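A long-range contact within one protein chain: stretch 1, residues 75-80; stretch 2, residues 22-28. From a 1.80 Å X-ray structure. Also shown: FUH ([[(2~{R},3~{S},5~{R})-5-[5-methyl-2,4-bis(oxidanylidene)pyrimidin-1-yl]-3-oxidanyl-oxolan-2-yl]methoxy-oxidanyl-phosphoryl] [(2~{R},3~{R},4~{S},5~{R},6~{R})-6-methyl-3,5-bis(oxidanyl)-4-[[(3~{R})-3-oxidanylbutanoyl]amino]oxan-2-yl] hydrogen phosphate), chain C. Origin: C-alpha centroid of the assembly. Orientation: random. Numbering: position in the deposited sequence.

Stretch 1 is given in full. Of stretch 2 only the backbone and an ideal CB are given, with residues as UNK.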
# COMPACT_ATOMS: atom_id res chain seq x y z
N SER A 75 -5.24 -7.41 -14.66
CA SER A 75 -4.65 -6.23 -15.22
C SER A 75 -4.13 -5.35 -14.08
O SER A 75 -4.77 -5.29 -13.01
CB SER A 75 -5.66 -5.50 -16.11
OG SER A 75 -6.64 -4.78 -15.39
N PRO A 76 -3.02 -4.63 -14.32
CA PRO A 76 -2.37 -3.86 -13.27
C PRO A 76 -3.08 -2.56 -13.06
O PRO A 76 -3.48 -1.91 -14.03
CB PRO A 76 -0.97 -3.66 -13.81
CG PRO A 76 -1.14 -3.60 -15.29
CD PRO A 76 -2.22 -4.61 -15.57
N ILE A 77 -3.34 -2.22 -11.79
CA ILE A 77 -4.09 -1.01 -11.44
C ILE A 77 -3.33 -0.10 -10.46
O ILE A 77 -3.80 0.96 -10.16
CB ILE A 77 -5.46 -1.35 -10.86
CG1 ILE A 77 -5.34 -2.29 -9.62
CG2 ILE A 77 -6.35 -2.05 -11.92
CD1 ILE A 77 -6.65 -2.37 -8.85
N GLY A 78 -2.13 -0.49 -10.00
CA GLY A 78 -1.37 0.42 -9.17
C GLY A 78 -0.17 -0.15 -8.46
O GLY A 78 0.33 -1.22 -8.84
N THR A 79 0.30 0.59 -7.44
CA THR A 79 1.48 0.24 -6.73
C THR A 79 1.29 0.43 -5.25
O THR A 79 0.45 1.24 -4.80
CB THR A 79 2.71 1.07 -7.14
OG1 THR A 79 2.48 2.47 -6.91
CG2 THR A 79 3.00 0.81 -8.55
N VAL A 80 2.11 -0.28 -4.47
CA VAL A 80 2.20 0.06 -3.04
C VAL A 80 3.47 -0.49 -2.49
O VAL A 80 3.99 -1.50 -3.02
CB VAL A 80 0.94 -0.40 -2.24
CG1 VAL A 80 0.91 -1.93 -2.11
CG2 VAL A 80 0.87 0.29 -0.87
N UNK A 22 7.94 -0.05 -17.20
CA UNK A 22 7.08 0.77 -18.02
C UNK A 22 5.74 1.08 -17.36
O UNK A 22 5.28 2.21 -17.46
CB UNK A 22 6.85 0.08 -19.36
N UNK A 23 5.09 0.09 -16.75
CA UNK A 23 3.84 0.36 -16.08
C UNK A 23 4.01 1.43 -14.97
O UNK A 23 3.16 2.30 -14.80
CB UNK A 23 3.28 -0.94 -15.49
N UNK A 24 5.10 1.30 -14.24
CA UNK A 24 5.44 2.19 -13.14
C UNK A 24 5.73 3.59 -13.66
O UNK A 24 5.16 4.55 -13.14
CB UNK A 24 6.64 1.65 -12.36
N UNK A 25 6.60 3.71 -14.68
CA UNK A 25 6.88 5.04 -15.26
C UNK A 25 5.59 5.73 -15.66
O UNK A 25 5.36 6.88 -15.34
CB UNK A 25 7.80 4.92 -16.47
N UNK A 26 4.73 5.00 -16.36
CA UNK A 26 3.50 5.56 -16.84
C UNK A 26 2.59 6.00 -15.75
O UNK A 26 2.03 7.06 -15.83
CB UNK A 26 2.78 4.55 -17.73
N UNK A 27 2.44 5.17 -14.72
CA UNK A 27 1.58 5.49 -13.61
C UNK A 27 2.04 6.76 -12.89
O UNK A 27 1.25 7.67 -12.68
CB UNK A 27 1.53 4.31 -12.63
N UNK A 28 3.34 6.78 -12.55
CA UNK A 28 3.94 7.85 -11.73
C UNK A 28 4.03 9.21 -12.48
O UNK A 28 4.06 10.26 -11.83
CB UNK A 28 5.34 7.42 -11.28
O1 FUH C . 1.92 6.97 -0.24
C1 FUH C . 2.13 7.53 0.83
C2 FUH C . 1.47 7.13 2.10
C3 FUH C . 0.16 6.41 1.87
O2 FUH C . -0.95 7.34 1.84
C4 FUH C . -0.13 5.45 3.00
N1 FUH C . 3.04 8.58 0.94
C5 FUH C . 4.00 8.85 -0.14
C6 FUH C . 4.08 10.35 -0.45
O3 FUH C . 4.41 10.99 0.72
C7 FUH C . 5.19 10.71 -1.41
C8 FUH C . 5.49 12.23 -1.51
O4 FUH C . 6.42 10.09 -1.02
C9 FUH C . 5.37 8.33 0.26
O5 FUH C . 5.40 6.90 0.36
C10 FUH C . 6.36 8.67 -0.78
O6 FUH C . 5.96 8.00 -1.97
P1 FUH C . 6.91 7.88 -3.21
O7 FUH C . 6.90 9.09 -4.07
O8 FUH C . 6.35 6.67 -3.97
O9 FUH C . 8.35 7.35 -2.79
P2 FUH C . 9.64 8.10 -2.24
O10 FUH C . 10.08 7.37 -1.01
O11 FUH C . 9.24 9.55 -1.99
O12 FUH C . 10.60 7.87 -3.46
C11 FUH C . 12.02 7.91 -3.27
C12 FUH C . 12.65 8.35 -4.57
C13 FUH C . 11.96 9.58 -5.21
O13 FUH C . 12.90 10.43 -5.88
C14 FUH C . 11.07 9.00 -6.30
C15 FUH C . 11.86 7.78 -6.70
O14 FUH C . 12.57 7.30 -5.53
N2 FUH C . 11.08 6.59 -7.12
C16 FUH C . 10.28 5.93 -6.23
C17 FUH C . 9.60 4.78 -6.63
C18 FUH C . 8.71 4.00 -5.68
C19 FUH C . 9.76 4.36 -7.99
O15 FUH C . 9.19 3.26 -8.38
N3 FUH C . 10.56 5.03 -8.83
C20 FUH C . 11.23 6.09 -8.38
O16 FUH C . 11.99 6.76 -9.23

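Backbone angles throughout 22-28 are helical, and the helix axis passes the axis of strand 75-80 at 9.3 Å, the two directions 83° apart. A nearly perpendicular crossing lets few helix positions meet the strand.

Position 22 has no atom of stretch 1 within 5.5 Å of its ideal CB, so many residues would fit, polar ones included. It is Glu 22, extended and out of reach of the strand.

At position 23 CA-to-CB points toward the strand, and the ideal CB lies 5.2 Å from Pro 76 CG. The proline ring offers an apolar surface but leaves a gap that a long aliphatic or aromatic side chain could fill. The residue is Phe 23, chi1 t at 174°. Its ring receives Pro 76 CB over one face, 3.8 Å from the ring centroid and 15° off the normal, a CH-pi contact. The ring edge meets the strand backbone, with Phe 23 CZ 3.7 Å from Gly 78 N. Phe 23 has 73 Å² covered by the strand, the largest share of any residue here.

Position 24 points sideways, its ideal CB 5.3 Å from Thr 79 CG2. A medium-sized apolar residue, perhaps branched, would suit this methyl. Ile 24 places CG1 4.3 Å from Thr 79 CG2, a loose contact, while its CG2 lies 3.7 Å from FUH O15.

Positions 25 and 26 have ideal CB atoms with nothing of stretch 1 within 5.5 Å, so the strand sets little preference. They are Cys 25 and Thr 26; the latter's OG1 donates to Glu 22 O at 3.1 Å, a carbonyl that also accepts from Thr 26 N at 3.0 Å.

Position 27 points toward the strand, but its ideal CB has no strand atom within 5.5 Å. Closing the gap takes a longer side chain, such as leucine, methionine or isoleucine; Gly 78, having no side chain, presents its CA. Leu 27 (t, p) brings CD2 to 3.6 Å from Thr 79 CG2 and 3.9 Å from Gly 78 CA, packing against both residues.

Position 28 points sideways, and no strand atom lies within 5.5 Å of its ideal CB, but FUH carries its diphosphate on that side. A long cationic side chain would be favored. Arg 28 donates from NH1 to FUH O8 (2.8 Å, 167°) and from NH2 to FUH O7 (2.9 Å, 173°), with FUH C17 over one guanidinium face. A water links it to the strand, accepting from Arg 28 NH1 at 3.0 Å and donating to Thr 79 OG1 at 2.9 Å.

Stretch 2, residues 22-28: EFICTLR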
# COMPACT_ATOMS: atom_id res chain seq x y z
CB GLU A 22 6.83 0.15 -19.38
CG GLU A 22 5.80 0.89 -20.22
CD GLU A 22 5.71 0.33 -21.63
OE1 GLU A 22 5.41 1.14 -22.53
OE2 GLU A 22 5.94 -0.90 -21.84
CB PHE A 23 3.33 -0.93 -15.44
CG PHE A 23 2.10 -0.70 -14.60
CD1 PHE A 23 0.92 -0.30 -15.21
CD2 PHE A 23 2.17 -0.73 -13.22
CE1 PHE A 23 -0.19 -0.02 -14.46
CE2 PHE A 23 1.08 -0.41 -12.47
CZ PHE A 23 -0.10 -0.08 -13.08
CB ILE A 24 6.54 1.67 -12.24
CG1 ILE A 24 6.06 0.42 -11.49
CG2 ILE A 24 6.84 2.70 -11.16
CD1 ILE A 24 7.09 -0.27 -10.65
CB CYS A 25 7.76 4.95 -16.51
SG CYS A 25 9.47 4.68 -16.10
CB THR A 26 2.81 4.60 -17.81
OG1 THR A 26 3.67 4.42 -18.94
CG2 THR A 26 1.47 5.14 -18.28
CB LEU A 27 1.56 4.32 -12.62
CG LEU A 27 0.65 4.36 -11.42
CD1 LEU A 27 -0.80 4.24 -11.88
CD2 LEU A 27 1.06 3.18 -10.48
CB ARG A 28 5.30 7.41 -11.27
CG ARG A 28 5.23 6.35 -10.15
CD ARG A 28 6.62 6.07 -9.61
NE ARG A 28 7.08 7.20 -8.79
CZ ARG A 28 6.90 7.34 -7.48
NH1 ARG A 28 6.30 6.41 -6.73
NH2 ARG A 28 7.30 8.49 -6.90
O HOH W 1 4.98 3.84 -7.54
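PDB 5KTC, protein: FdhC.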